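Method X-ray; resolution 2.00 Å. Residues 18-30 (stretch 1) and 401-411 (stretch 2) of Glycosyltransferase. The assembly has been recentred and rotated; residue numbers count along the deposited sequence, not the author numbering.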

# COMPACT_ATOMS: atom_id res chain seq x y z
N VAL B 18 8.33 -2.19 0.02
CA VAL B 18 6.92 -1.91 0.08
C VAL B 18 6.22 -1.85 -1.29
O VAL B 18 5.18 -2.44 -1.44
N PRO B 19 6.75 -1.10 -2.25
CA PRO B 19 6.19 -1.02 -3.61
C PRO B 19 6.14 -2.44 -4.24
O PRO B 19 5.11 -2.84 -4.74
N LEU B 20 7.17 -3.26 -4.02
CA LEU B 20 7.12 -4.67 -4.54
C LEU B 20 6.02 -5.54 -3.85
O LEU B 20 5.25 -6.22 -4.53
N ALA B 21 5.94 -5.52 -2.53
CA ALA B 21 4.74 -6.03 -1.86
C ALA B 21 3.44 -5.60 -2.46
O ALA B 21 2.55 -6.47 -2.73
N TRP B 22 3.24 -4.30 -2.61
CA TRP B 22 2.00 -3.86 -3.18
C TRP B 22 1.75 -4.24 -4.67
O TRP B 22 0.58 -4.50 -5.02
N ALA B 23 2.80 -4.23 -5.50
CA ALA B 23 2.72 -4.75 -6.92
C ALA B 23 2.25 -6.21 -6.90
O ALA B 23 1.30 -6.55 -7.60
N LEU B 24 2.84 -7.03 -6.06
CA LEU B 24 2.38 -8.41 -5.88
C LEU B 24 0.92 -8.50 -5.38
O LEU B 24 0.11 -9.36 -5.85
N THR B 25 0.57 -7.62 -4.44
CA THR B 25 -0.82 -7.60 -3.94
C THR B 25 -1.84 -7.25 -5.04
O THR B 25 -2.86 -7.91 -5.16
N THR B 26 -1.56 -6.26 -5.87
CA THR B 26 -2.59 -5.80 -6.78
C THR B 26 -2.67 -6.67 -8.06
O THR B 26 -3.62 -6.55 -8.83
N ALA B 27 -1.64 -7.47 -8.26
CA ALA B 27 -1.69 -8.53 -9.27
C ALA B 27 -2.45 -9.76 -8.75
O ALA B 27 -2.79 -10.63 -9.55
N GLY B 28 -2.71 -9.88 -7.43
CA GLY B 28 -3.71 -10.86 -6.89
C GLY B 28 -3.12 -11.84 -5.90
O GLY B 28 -3.81 -12.72 -5.30
N HIS B 29 -1.81 -11.71 -5.69
CA HIS B 29 -1.19 -12.64 -4.83
C HIS B 29 -1.45 -12.25 -3.40
O HIS B 29 -1.74 -11.08 -3.15
N GLU B 30 -1.27 -13.19 -2.47
CA GLU B 30 -1.46 -13.00 -1.04
C GLU B 30 -0.06 -12.78 -0.45
O GLU B 30 0.80 -13.67 -0.54
N SER B 401 9.32 -2.56 -15.25
CA SER B 401 8.29 -2.01 -14.44
C SER B 401 8.04 -2.96 -13.28
O SER B 401 8.44 -4.13 -13.34
N LEU B 402 7.34 -2.52 -12.23
CA LEU B 402 7.02 -3.50 -11.17
C LEU B 402 6.11 -4.66 -11.65
O LEU B 402 6.27 -5.79 -11.21
N THR B 403 5.13 -4.36 -12.50
CA THR B 403 4.28 -5.41 -13.10
C THR B 403 5.13 -6.48 -13.87
O THR B 403 5.04 -7.65 -13.55
N GLU B 404 6.02 -6.05 -14.77
CA GLU B 404 6.99 -6.99 -15.37
C GLU B 404 7.79 -7.80 -14.33
O GLU B 404 8.15 -8.97 -14.52
N THR B 405 8.14 -7.14 -13.21
CA THR B 405 8.94 -7.82 -12.18
C THR B 405 8.14 -8.87 -11.42
O THR B 405 8.67 -9.95 -11.05
N VAL B 406 6.87 -8.55 -11.14
CA VAL B 406 5.99 -9.55 -10.57
C VAL B 406 5.96 -10.74 -11.56
O VAL B 406 6.02 -11.86 -11.16
N GLY B 407 5.96 -10.46 -12.87
CA GLY B 407 5.89 -11.54 -13.86
C GLY B 407 7.12 -12.41 -13.78
O GLY B 407 7.01 -13.59 -13.86
N GLU B 408 8.31 -11.81 -13.55
CA GLU B 408 9.50 -12.63 -13.31
C GLU B 408 9.44 -13.39 -12.03
O GLU B 408 9.98 -14.49 -11.93
N LEU B 409 8.84 -12.79 -10.99
CA LEU B 409 8.83 -13.46 -9.73
C LEU B 409 7.91 -14.71 -9.81
O LEU B 409 8.11 -15.69 -9.11
N VAL B 410 6.84 -14.59 -10.60
CA VAL B 410 5.93 -15.73 -10.83
C VAL B 410 6.73 -16.78 -11.61
O VAL B 410 6.59 -17.95 -11.30
N ARG B 411 7.59 -16.38 -12.57
CA ARG B 411 8.42 -17.39 -13.29
C ARG B 411 9.40 -18.03 -12.36
O ARG B 411 9.72 -19.18 -12.53

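Residues at least 377 positions apart in sequence meet here, and no hydrogen bond links the two stretches; the 424 Å² buried between the stretches rests on side-chain packing. The axes cross at -76° and approach to 9.3 Å. The CA atoms of Leu 24 and Val 406 lie 6.0 Å apart and those of Ala 23 and Leu 402 6.2 Å.

Val 406 (chi1 t) loses the most area to the other stretch, 78 Å², and its CA-to-CB bond points toward it. Its CG2 lies 3.7 Å from Ala 23 CB and also 3.7 Å from Leu 24 N, so this methyl also packs against the backbone of stretch 1. Its CG1 sits 4.0 Å from Ala 27 CB and 3.9 Å from Leu 24 CD2. Ala 23 also points toward the partner, its CB 3.7 Å from Leu 402 CB. Leu 402, with both chi angles between wells (-92° and 25°), extends CD2 to 4.0 Å from Pro 19 CB.

The CA-to-CB bonds of Leu 20 (t, p) and Leu 24 (m, t) point sideways to stretch 2, but the ends of the side chains come nearer: Leu 20 CD1 reaches Leu 409 CD1 at 3.8 Å, and Leu 24 CD2 lies 4.2 Å from that same Leu 409 CD1. Leu 409 adopts m, t.

Beyond the helix, Gly 28 has positive phi (122°) in a Schellman motif, with His 29 N bonding to Leu 24 O at 3.0 Å. His 29 (chi1 m) then points toward stretch 2, its NE2 3.8 Å from Val 410 CG2 in an oblique approach, while ND1 is hydrogen-bonded elsewhere in the structure.

Some polar groups find partners within their own stretch: Thr 405 OG1 donates to Ser 401 O at 2.9 Å, and Ser 401 OG caps its helix by accepting from Glu 404 N at 3.0 Å.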

# COMPACT_ATOMS: atom_id res chain seq x y z
CB VAL B 18 6.60 -0.64 0.95
CG1 VAL B 18 5.25 0.06 0.57
CG2 VAL B 18 6.62 -1.02 2.44
CB PRO B 19 7.17 -0.06 -4.32
CG PRO B 19 7.64 0.88 -3.11
CD PRO B 19 7.91 -0.18 -2.09
CB LEU B 20 8.50 -5.35 -4.40
CG LEU B 20 8.47 -6.78 -4.96
CD1 LEU B 20 8.12 -6.77 -6.44
CD2 LEU B 20 9.67 -7.58 -4.72
CB ALA B 21 4.76 -5.77 -0.36
CB TRP B 22 1.83 -2.36 -3.04
CG TRP B 22 1.03 -2.01 -1.78
CD1 TRP B 22 1.52 -1.46 -0.60
CD2 TRP B 22 -0.38 -2.21 -1.57
NE1 TRP B 22 0.48 -1.29 0.31
CE2 TRP B 22 -0.68 -1.78 -0.23
CE3 TRP B 22 -1.43 -2.72 -2.37
CZ2 TRP B 22 -1.98 -1.78 0.30
CZ3 TRP B 22 -2.74 -2.73 -1.84
CH2 TRP B 22 -3.00 -2.25 -0.51
CB ALA B 23 4.05 -4.61 -7.67
CB LEU B 24 3.30 -9.13 -4.93
CG LEU B 24 4.71 -9.49 -5.48
CD1 LEU B 24 5.60 -9.84 -4.26
CD2 LEU B 24 4.66 -10.76 -6.48
CB THR B 25 -0.91 -6.64 -2.73
OG1 THR B 25 0.01 -7.12 -1.71
CG2 THR B 25 -2.32 -6.61 -2.13
CB THR B 26 -2.43 -4.31 -7.12
OG1 THR B 26 -1.12 -4.06 -7.67
CG2 THR B 26 -2.71 -3.44 -5.76
CB ALA B 27 -0.30 -8.88 -9.73
CB HIS B 29 0.27 -12.62 -5.19
CG HIS B 29 0.48 -12.81 -6.67
ND1 HIS B 29 0.26 -14.03 -7.29
CD2 HIS B 29 0.83 -11.94 -7.65
CE1 HIS B 29 0.48 -13.90 -8.59
NE2 HIS B 29 0.85 -12.65 -8.83
CB GLU B 30 -1.97 -14.25 -0.35
CG GLU B 30 -3.27 -14.79 -0.87
CD GLU B 30 -4.45 -14.09 -0.25
OE1 GLU B 30 -5.35 -13.66 -1.01
OE2 GLU B 30 -4.48 -13.95 1.00
CB SER B 401 7.02 -1.89 -15.29
OG SER B 401 6.40 -3.15 -15.32
CB LEU B 402 6.43 -2.82 -9.90
CG LEU B 402 7.36 -2.38 -8.75
CD1 LEU B 402 8.72 -2.13 -9.26
CD2 LEU B 402 6.82 -1.07 -8.18
CB THR B 403 3.27 -4.78 -14.03
OG1 THR B 403 2.55 -3.79 -13.29
CG2 THR B 403 2.28 -5.81 -14.48
CB GLU B 404 8.03 -6.21 -16.16
CG GLU B 404 7.64 -5.58 -17.44
CD GLU B 404 8.87 -4.97 -18.14
OE1 GLU B 404 9.91 -5.72 -18.43
OE2 GLU B 404 8.80 -3.74 -18.37
CB THR B 405 9.53 -6.79 -11.15
OG1 THR B 405 10.34 -5.84 -11.88
CG2 THR B 405 10.32 -7.53 -10.18
CB VAL B 406 4.54 -8.96 -10.38
CG1 VAL B 406 3.52 -10.11 -10.11
CG2 VAL B 406 4.52 -7.91 -9.27
CB GLU B 408 10.77 -11.76 -13.26
CG GLU B 408 11.00 -11.02 -14.48
CD GLU B 408 11.68 -11.86 -15.55
OE1 GLU B 408 11.82 -13.12 -15.43
OE2 GLU B 408 12.01 -11.22 -16.58
CB LEU B 409 8.33 -12.49 -8.61
CG LEU B 409 9.37 -11.40 -8.23
CD1 LEU B 409 8.78 -10.42 -7.22
CD2 LEU B 409 10.65 -11.99 -7.73
CB VAL B 410 4.64 -15.29 -11.57
CG1 VAL B 410 3.85 -16.49 -12.19
CG2 VAL B 410 3.70 -14.51 -10.60
CB ARG B 411 9.10 -16.82 -14.53
CG ARG B 411 8.04 -16.50 -15.66
CD ARG B 411 8.65 -16.03 -16.96
NE ARG B 411 7.97 -14.81 -17.45
CZ ARG B 411 8.43 -13.56 -17.30
NH1 ARG B 411 9.58 -13.34 -16.67
NH2 ARG B 411 7.74 -12.53 -17.77